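Local coordinates for protein BRIC1 (Synthetic construct, PDB 6FF6) that adopts a novel corrugated, all-helical repeat architecture produced by computational, interface-driven design, at residues 25-30 with 71-76; 77-82 with 110-115. All coordinates share one frame; numbering follows the deposited sequence.

Both contacts use helix 74-92, and their centres lie about 10 Å apart. Interaction 1 (25-30 with 71-76) ties the turn before that helix and its first residues to helix 23-42; interaction 2 (77-82 with 110-115) follows directly along it and packs the next turns against helix 99-121. They touch at the join. L76 CD1 is 3.3 Å from M112 O, and M75 CB lies 3.5 Å from M115 SD; L76 and M75 of the first contact thus lie against M112 and M115 of the second. Interaction 1 is a largely buried aromatic cluster, where the second subunit is within reach of M75 alone, whereas interaction 2 borders that subunit much more extensively.

Interaction 1 (25-30 with 71-76)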
ATOM      1  N   THR A  25     -11.387   1.984  13.549  1.00122.23           N
ATOM      2  CA  THR A  25     -12.660   1.411  13.973  1.00120.32           C
ATOM      3  C   THR A  25     -12.685  -0.044  13.542  1.00115.78           C
ATOM      4  O   THR A  25     -13.009  -0.916  14.353  1.00112.90           O
ATOM      5  CB  THR A  25     -13.840   2.260  13.477  1.00129.31           C
ATOM      6  OG1 THR A  25     -13.810   3.520  14.152  1.00128.60           O
ATOM      7  CG2 THR A  25     -15.182   1.600  13.729  1.00127.56           C
ATOM      8  N   PHE A  26     -12.263  -0.309  12.298  1.00109.41           N
ATOM      9  CA  PHE A  26     -12.166  -1.669  11.791  1.00103.45           C
ATOM     10  C   PHE A  26     -11.162  -2.492  12.603  1.00103.57           C
ATOM     11  O   PHE A  26     -11.507  -3.575  13.037  1.00100.80           O
ATOM     12  CB  PHE A  26     -11.806  -1.678  10.309  1.00104.47           C
ATOM     13  CG  PHE A  26     -11.430  -3.050   9.791  1.00100.98           C
ATOM     14  CD1 PHE A  26     -12.393  -4.040   9.630  1.00100.95           C
ATOM     15  CD2 PHE A  26     -10.118  -3.345   9.448  1.00101.92           C
ATOM     16  CE1 PHE A  26     -12.049  -5.301   9.145  1.00 98.39           C
ATOM     17  CE2 PHE A  26      -9.776  -4.607   8.945  1.00100.90           C
ATOM     18  CZ  PHE A  26     -10.745  -5.575   8.799  1.00 96.52           C
ATOM     19  N   PHE A  27      -9.945  -1.968  12.834  1.00101.19           N
ATOM     20  CA  PHE A  27      -8.897  -2.654  13.602  1.00 98.35           C
ATOM     21  C   PHE A  27      -9.317  -3.033  15.003  1.00102.21           C
ATOM     22  O   PHE A  27      -8.986  -4.122  15.453  1.00 98.85           O
ATOM     23  CB  PHE A  27      -7.587  -1.846  13.648  1.00102.50           C
ATOM     24  CG  PHE A  27      -6.945  -1.629  12.302  1.00103.60           C
ATOM     25  CD1 PHE A  27      -6.693  -2.706  11.450  1.00102.74           C
ATOM     26  CD2 PHE A  27      -6.585  -0.354  11.885  1.00109.28           C
ATOM     27  CE1 PHE A  27      -6.152  -2.503  10.178  1.00104.16           C
ATOM     28  CE2 PHE A  27      -6.033  -0.149  10.612  1.00112.95           C
ATOM     29  CZ  PHE A  27      -5.806  -1.225   9.770  1.00107.31           C
ATOM     30  N   ASP A  28     -10.064  -2.157  15.695  1.00103.82           N
ATOM     31  CA  ASP A  28     -10.544  -2.431  17.045  1.00104.97           C
ATOM     32  C   ASP A  28     -11.602  -3.510  17.011  1.00105.77           C
ATOM     33  O   ASP A  28     -11.512  -4.458  17.785  1.00104.27           O
ATOM     34  CB  ASP A  28     -11.043  -1.152  17.721  1.00114.15           C
ATOM     35  CG  ASP A  28      -9.962  -0.104  17.988  1.00135.37           C
ATOM     36  OD1 ASP A  28      -8.758  -0.450  17.900  1.00136.28           O
ATOM     37  OD2 ASP A  28     -10.322   1.061  18.282  1.00146.82           O
ATOM     38  N   GLU A  29     -12.558  -3.419  16.069  1.00102.20           N
ATOM     39  CA  GLU A  29     -13.620  -4.412  15.895  1.00100.41           C
ATOM     40  C   GLU A  29     -13.051  -5.778  15.530  1.00102.25           C
ATOM     41  O   GLU A  29     -13.431  -6.790  16.140  1.00102.10           O
ATOM     42  CB  GLU A  29     -14.567  -3.983  14.779  1.00103.18           C
ATOM     43  CG  GLU A  29     -15.837  -3.298  15.238  1.00121.21           C
ATOM     44  CD  GLU A  29     -16.632  -2.705  14.091  1.00156.39           C
ATOM     45  OE1 GLU A  29     -16.661  -3.320  12.999  1.00158.46           O
ATOM     46  OE2 GLU A  29     -17.223  -1.616  14.280  1.00159.51           O
ATOM     47  N   ALA A  30     -12.147  -5.811  14.524  1.00 96.75           N
ATOM     48  CA  ALA A  30     -11.530  -7.039  14.040  1.00 92.81           C
ATOM     49  C   ALA A  30     -10.757  -7.767  15.121  1.00 99.16           C
ATOM     50  O   ALA A  30     -10.838  -8.990  15.198  1.00 98.36           O
ATOM     51  CB  ALA A  30     -10.648  -6.757  12.856  1.00 92.40           C
ATOM     52  N   PHE A  71     -11.198  -1.685   2.606  1.00118.96           N
ATOM     53  CA  PHE A  71      -9.925  -0.973   2.679  1.00119.45           C
ATOM     54  C   PHE A  71      -8.803  -1.529   1.811  1.00121.46           C
ATOM     55  O   PHE A  71      -7.675  -1.028   1.888  1.00122.82           O
ATOM     56  CB  PHE A  71      -9.460  -0.883   4.134  1.00118.73           C
ATOM     57  CG  PHE A  71     -10.448  -0.247   5.080  1.00122.00           C
ATOM     58  CD1 PHE A  71     -10.804   1.086   4.943  1.00131.05           C
ATOM     59  CD2 PHE A  71     -10.996  -0.971   6.126  1.00120.28           C
ATOM     60  CE1 PHE A  71     -11.716   1.674   5.823  1.00134.24           C
ATOM     61  CE2 PHE A  71     -11.908  -0.382   7.002  1.00125.24           C
ATOM     62  CZ  PHE A  71     -12.258   0.937   6.850  1.00129.07           C
ATOM     63  N   GLY A  72      -9.116  -2.528   0.986  1.00114.70           N
ATOM     64  CA  GLY A  72      -8.153  -3.161   0.088  1.00113.62           C
ATOM     65  C   GLY A  72      -7.097  -4.010   0.773  1.00112.87           C
ATOM     66  O   GLY A  72      -6.013  -4.216   0.217  1.00112.60           O
ATOM     67  N   PHE A  73      -7.409  -4.538   1.974  1.00106.51           N
ATOM     68  CA  PHE A  73      -6.501  -5.403   2.736  1.00102.76           C
ATOM     69  C   PHE A  73      -6.519  -6.810   2.107  1.00104.92           C
ATOM     70  O   PHE A  73      -7.149  -7.741   2.606  1.00 99.46           O
ATOM     71  CB  PHE A  73      -6.855  -5.395   4.231  1.00101.57           C
ATOM     72  CG  PHE A  73      -6.836  -4.043   4.930  1.00105.50           C
ATOM     73  CD1 PHE A  73      -6.138  -2.966   4.393  1.00112.28           C
ATOM     74  CD2 PHE A  73      -7.491  -3.860   6.146  1.00105.76           C
ATOM     75  CE1 PHE A  73      -6.111  -1.733   5.046  1.00115.51           C
ATOM     76  CE2 PHE A  73      -7.462  -2.625   6.798  1.00110.64           C
ATOM     77  CZ  PHE A  73      -6.766  -1.576   6.248  1.00112.95           C
ATOM     78  N   THR A  74      -5.835  -6.919   0.957  1.00105.59           N
ATOM     79  CA  THR A  74      -5.840  -8.100   0.106  1.00105.37           C
ATOM     80  C   THR A  74      -5.281  -9.351   0.770  1.00107.12           C
ATOM     81  O   THR A  74      -5.889 -10.418   0.632  1.00104.20           O
ATOM     82  CB  THR A  74      -5.198  -7.820  -1.236  1.00108.64           C
ATOM     83  OG1 THR A  74      -3.978  -7.117  -1.042  1.00114.46           O
ATOM     84  CG2 THR A  74      -6.119  -7.018  -2.133  1.00106.46           C
ATOM     85  N   MET A  75      -4.184  -9.228   1.519  1.00103.44           N
ATOM     86  CA  MET A  75      -3.610 -10.388   2.201  1.00100.20           C
ATOM     87  C   MET A  75      -4.579 -10.903   3.243  1.00100.48           C
ATOM     88  O   MET A  75      -4.726 -12.108   3.404  1.00 99.00           O
ATOM     89  CB  MET A  75      -2.293 -10.002   2.869  1.00103.13           C
ATOM     90  CG  MET A  75      -1.278  -9.464   1.931  1.00109.77           C
ATOM     91  SD  MET A  75      -0.416 -10.825   1.220  1.00114.26           S
ATOM     92  CE  MET A  75       1.156 -10.515   1.854  1.00112.61           C
ATOM     93  N   LEU A  76      -5.265  -9.979   3.938  1.00 97.14           N
ATOM     94  CA  LEU A  76      -6.254 -10.322   4.949  1.00 93.41           C
ATOM     95  C   LEU A  76      -7.475 -10.974   4.262  1.00 95.87           C
ATOM     96  O   LEU A  76      -7.943 -12.014   4.728  1.00 94.25           O
ATOM     97  CB  LEU A  76      -6.642  -9.065   5.746  1.00 93.94           C
ATOM     98  CG  LEU A  76      -7.637  -9.240   6.891  1.00 95.57           C
ATOM     99  CD1 LEU A  76      -7.132 -10.249   7.900  1.00 93.21           C
ATOM    100  CD2 LEU A  76      -7.896  -7.928   7.555  1.00 95.26           C
TER
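F26 and F27, neighbours on helix 23-42, meet F71 and F73 in a largely buried aromatic cluster without a hydrogen bond across it. The F26 ring is oblique to both partners. Its CB sits 3.6 Å from F71 CE2, and the planes of these two rings open to 53°; farther out, F26 CE2 approaches F73 CD2 at 3.7 Å. A chi1 of 169° sets CG opposite the backbone N and sends the F26 ring out between F71 and L76, running counter to the F71 and F73 side chains. F27 meets F73 rim to rim instead: F27 CE1 is 3.6 Å from F73 CE2, the planes nearly agree at 12°, and neither ring lies over the other. F73 occupies the N-cap position of helix 74-92, just after G72, whose positive phi closes helix 51-71 in a Schellman motif. This sharp connection belongs to a four-helix bundle, consistent with the Hpt-like sequence; F71 and F73, on either side of G72, both point toward helix 23-42. Y23 and Y119 extend the cluster, Y119 stacking on F73.

The aliphatic contribution comes from L76, in the first turn of helix 74-92. It approaches F26 head-on, its CD2 methyl at the ring edge, 3.9 Å from F26 CZ.

Interaction 2 (77-82 with 110-115); sequences QYAVEL and DLMQRM
A79 is the small bump on which this helix pair closes: its CB methyl enters a hollow bordered by L111, M112 and M115. The two helices are antiparallel neighbours in a four-helix bundle of Hpt-like sequence, running at 164° to each other with their axes 9.0 Å apart at closest approach. A79 and M112 are level, their CA atoms 5.7 Å apart, which the short alanine side chain makes possible.

The walls of the hollow are unequal. L111 contributes one branch, with CD2 3.9 Å from A79 CB, while CG lies almost as near. M112 passes along the second side, placing its CG 4.1 Å from the same methyl and equally close to the A79 carbonyl oxygen. M115 forms a looser third wall through its CG, 4.3 Å from A79 CB; beyond CG the chain leads away from A79, and its SD goes to M75.

Past A79 the long M112 chain is the larger bump, crossing V80 at about a right angle and lying against V80 CG2 across the seam. On the inner side I64 of helix 51-71 touches both V80 and M112, and L34 of helix 23-42 also packs on M112, putting this part of the seam in the bundle core. The other side faces the second subunit, where M133 of that chain packs on A79 and D132 of that chain forms a salt bridge with R114.

The contact is made by apolar side chains, with no hydrogen bond between the segments. M112 leaves its helix with chi2 extended and then bends at its third torsion (chi3 71°), which carries the terminal CE methyl to within 3.5 Å of V80 CG2.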
ATOM      1  N   GLN A  77      -7.951 -10.372   3.143  1.00 91.83           N
ATOM      2  CA  GLN A  77      -9.075 -10.833   2.319  1.00 91.33           C
ATOM      3  C   GLN A  77      -8.889 -12.300   1.951  1.00 92.04           C
ATOM      4  O   GLN A  77      -9.794 -13.102   2.153  1.00 90.92           O
ATOM      5  CB  GLN A  77      -9.142 -10.011   1.021  1.00 96.56           C
ATOM      6  CG  GLN A  77     -10.271  -8.999   0.948  1.00114.96           C
ATOM      7  CD  GLN A  77     -10.117  -8.079  -0.247  1.00125.27           C
ATOM      8  OE1 GLN A  77      -9.038  -7.552  -0.532  1.00124.10           O
ATOM      9  NE2 GLN A  77     -11.201  -7.848  -0.970  1.00106.30           N
ATOM     10  N   TYR A  78      -7.694 -12.647   1.458  1.00 86.94           N
ATOM     11  CA  TYR A  78      -7.347 -13.994   1.053  1.00 86.44           C
ATOM     12  C   TYR A  78      -7.315 -14.979   2.229  1.00 86.23           C
ATOM     13  O   TYR A  78      -7.882 -16.067   2.131  1.00 83.83           O
ATOM     14  CB  TYR A  78      -6.047 -13.980   0.241  1.00 90.75           C
ATOM     15  CG  TYR A  78      -6.298 -13.723  -1.239  1.00 97.60           C
ATOM     16  CD1 TYR A  78      -6.807 -14.723  -2.067  1.00102.12           C
ATOM     17  CD2 TYR A  78      -6.034 -12.479  -1.807  1.00101.55           C
ATOM     18  CE1 TYR A  78      -7.044 -14.493  -3.427  1.00107.18           C
ATOM     19  CE2 TYR A  78      -6.256 -12.240  -3.169  1.00107.47           C
ATOM     20  CZ  TYR A  78      -6.768 -13.248  -3.975  1.00118.18           C
ATOM     21  OH  TYR A  78      -7.007 -13.016  -5.316  1.00125.03           O
ATOM     22  N   ALA A  79      -6.732 -14.567   3.346  1.00 83.94           N
ATOM     23  CA  ALA A  79      -6.691 -15.335   4.607  1.00 82.69           C
ATOM     24  C   ALA A  79      -8.109 -15.594   5.149  1.00 86.28           C
ATOM     25  O   ALA A  79      -8.366 -16.684   5.660  1.00 85.87           O
ATOM     26  CB  ALA A  79      -5.875 -14.581   5.660  1.00 82.95           C
ATOM     27  N   VAL A  80      -9.018 -14.606   5.027  1.00 82.82           N
ATOM     28  CA  VAL A  80     -10.398 -14.716   5.491  1.00 82.34           C
ATOM     29  C   VAL A  80     -11.188 -15.630   4.563  1.00 86.29           C
ATOM     30  O   VAL A  80     -11.903 -16.504   5.060  1.00 84.18           O
ATOM     31  CB  VAL A  80     -11.076 -13.335   5.651  1.00 87.64           C
ATOM     32  CG1 VAL A  80     -12.510 -13.483   6.101  1.00 86.93           C
ATOM     33  CG2 VAL A  80     -10.319 -12.469   6.634  1.00 87.49           C
ATOM     34  N   GLU A  81     -11.049 -15.459   3.224  1.00 86.24           N
ATOM     35  CA  GLU A  81     -11.734 -16.304   2.219  1.00 88.07           C
ATOM     36  C   GLU A  81     -11.435 -17.773   2.504  1.00 90.72           C
ATOM     37  O   GLU A  81     -12.321 -18.617   2.437  1.00 92.12           O
ATOM     38  CB  GLU A  81     -11.253 -16.001   0.787  1.00 92.56           C
ATOM     39  CG  GLU A  81     -11.700 -14.688   0.160  1.00113.25           C
ATOM     40  CD  GLU A  81     -11.150 -14.447  -1.243  1.00153.76           C
ATOM     41  OE1 GLU A  81     -11.214 -15.396  -2.060  1.00168.95           O
ATOM     42  OE2 GLU A  81     -10.666 -13.325  -1.539  1.00140.83           O
ATOM     43  N   LEU A  82     -10.183 -18.062   2.833  1.00 85.21           N
ATOM     44  CA  LEU A  82      -9.708 -19.398   3.101  1.00 85.45           C
ATOM     45  C   LEU A  82     -10.339 -19.977   4.312  1.00 86.38           C
ATOM     46  O   LEU A  82     -10.840 -21.086   4.233  1.00 87.43           O
ATOM     47  CB  LEU A  82      -8.188 -19.393   3.189  1.00 86.56           C
ATOM     48  CG  LEU A  82      -7.451 -20.698   2.987  1.00 94.00           C
ATOM     49  CD1 LEU A  82      -7.647 -21.247   1.593  1.00 97.65           C
ATOM     50  CD2 LEU A  82      -5.994 -20.461   3.168  1.00 99.63           C
ATOM     51  N   ASP A 110      -4.918 -17.273  13.306  1.00 77.02           N
ATOM     52  CA  ASP A 110      -3.662 -16.577  13.602  1.00 77.87           C
ATOM     53  C   ASP A 110      -3.146 -15.843  12.393  1.00 82.85           C
ATOM     54  O   ASP A 110      -2.616 -14.735  12.550  1.00 85.76           O
ATOM     55  CB  ASP A 110      -2.601 -17.548  14.091  1.00 80.50           C
ATOM     56  CG  ASP A 110      -2.878 -18.112  15.462  1.00 91.03           C
ATOM     57  OD1 ASP A 110      -3.598 -17.432  16.264  1.00 91.21           O
ATOM     58  OD2 ASP A 110      -2.368 -19.224  15.754  1.00 99.21           O
ATOM     59  N   LEU A 111      -3.321 -16.446  11.193  1.00 74.90           N
ATOM     60  CA  LEU A 111      -2.949 -15.818   9.933  1.00 74.87           C
ATOM     61  C   LEU A 111      -3.747 -14.537   9.741  1.00 81.64           C
ATOM     62  O   LEU A 111      -3.144 -13.483   9.529  1.00 83.00           O
ATOM     63  CB  LEU A 111      -3.137 -16.758   8.743  1.00 73.33           C
ATOM     64  CG  LEU A 111      -2.649 -16.181   7.419  1.00 75.39           C
ATOM     65  CD1 LEU A 111      -1.153 -15.696   7.510  1.00 73.61           C
ATOM     66  CD2 LEU A 111      -2.972 -17.137   6.272  1.00 73.63           C
ATOM     67  N   MET A 112      -5.085 -14.610   9.906  1.00 77.71           N
ATOM     68  CA  MET A 112      -5.976 -13.443   9.893  1.00 77.48           C
ATOM     69  C   MET A 112      -5.476 -12.349  10.888  1.00 82.40           C
ATOM     70  O   MET A 112      -5.463 -11.170  10.557  1.00 80.73           O
ATOM     71  CB  MET A 112      -7.393 -13.863  10.260  1.00 78.57           C
ATOM     72  CG  MET A 112      -8.088 -14.564   9.157  1.00 83.25           C
ATOM     73  SD  MET A 112      -9.678 -15.239   9.683  1.00 89.68           S
ATOM     74  CE  MET A 112     -10.617 -13.768   9.870  1.00 88.00           C
ATOM     75  N   GLN A 113      -5.047 -12.756  12.093  1.00 81.18           N
ATOM     76  CA  GLN A 113      -4.508 -11.837  13.088  1.00 81.72           C
ATOM     77  C   GLN A 113      -3.214 -11.209  12.575  1.00 84.83           C
ATOM     78  O   GLN A 113      -3.069  -9.994  12.659  1.00 87.17           O
ATOM     79  CB  GLN A 113      -4.280 -12.550  14.427  1.00 82.88           C
ATOM     80  CG  GLN A 113      -3.770 -11.617  15.524  1.00102.89           C
ATOM     81  CD  GLN A 113      -4.817 -10.611  15.951  1.00121.47           C
ATOM     82  OE1 GLN A 113      -5.855 -10.974  16.515  1.00113.47           O
ATOM     83  NE2 GLN A 113      -4.569  -9.325  15.693  1.00116.10           N
ATOM     84  N   ARG A 114      -2.292 -12.021  12.031  1.00 79.81           N
ATOM     85  CA  ARG A 114      -0.992 -11.546  11.506  1.00 80.87           C
ATOM     86  C   ARG A 114      -1.145 -10.578  10.339  1.00 82.26           C
ATOM     87  O   ARG A 114      -0.434  -9.568  10.289  1.00 83.60           O
ATOM     88  CB  ARG A 114      -0.044 -12.714  11.156  1.00 80.62           C
ATOM     89  CG  ARG A 114       0.590 -13.321  12.437  1.00 86.73           C
ATOM     90  CD  ARG A 114       1.658 -14.380  12.215  1.00 85.19           C
ATOM     91  NE  ARG A 114       1.236 -15.384  11.238  1.00100.03           N
ATOM     92  CZ  ARG A 114       0.871 -16.630  11.518  1.00106.60           C
ATOM     93  NH1 ARG A 114       0.899 -17.071  12.771  1.00 92.03           N
ATOM     94  NH2 ARG A 114       0.499 -17.455  10.545  1.00 84.17           N
ATOM     95  N   MET A 115      -2.100 -10.872   9.436  1.00 76.61           N
ATOM     96  CA  MET A 115      -2.452 -10.051   8.277  1.00 78.13           C
ATOM     97  C   MET A 115      -3.077  -8.742   8.718  1.00 84.92           C
ATOM     98  O   MET A 115      -2.709  -7.677   8.230  1.00 89.19           O
ATOM     99  CB  MET A 115      -3.352 -10.829   7.293  1.00 78.99           C
ATOM    100  CG  MET A 115      -2.608 -11.966   6.567  1.00 82.21           C
ATOM    101  SD  MET A 115      -1.040 -11.451   5.768  1.00 89.86           S
ATOM    102  CE  MET A 115       0.199 -12.015   6.988  1.00 86.31           C
TER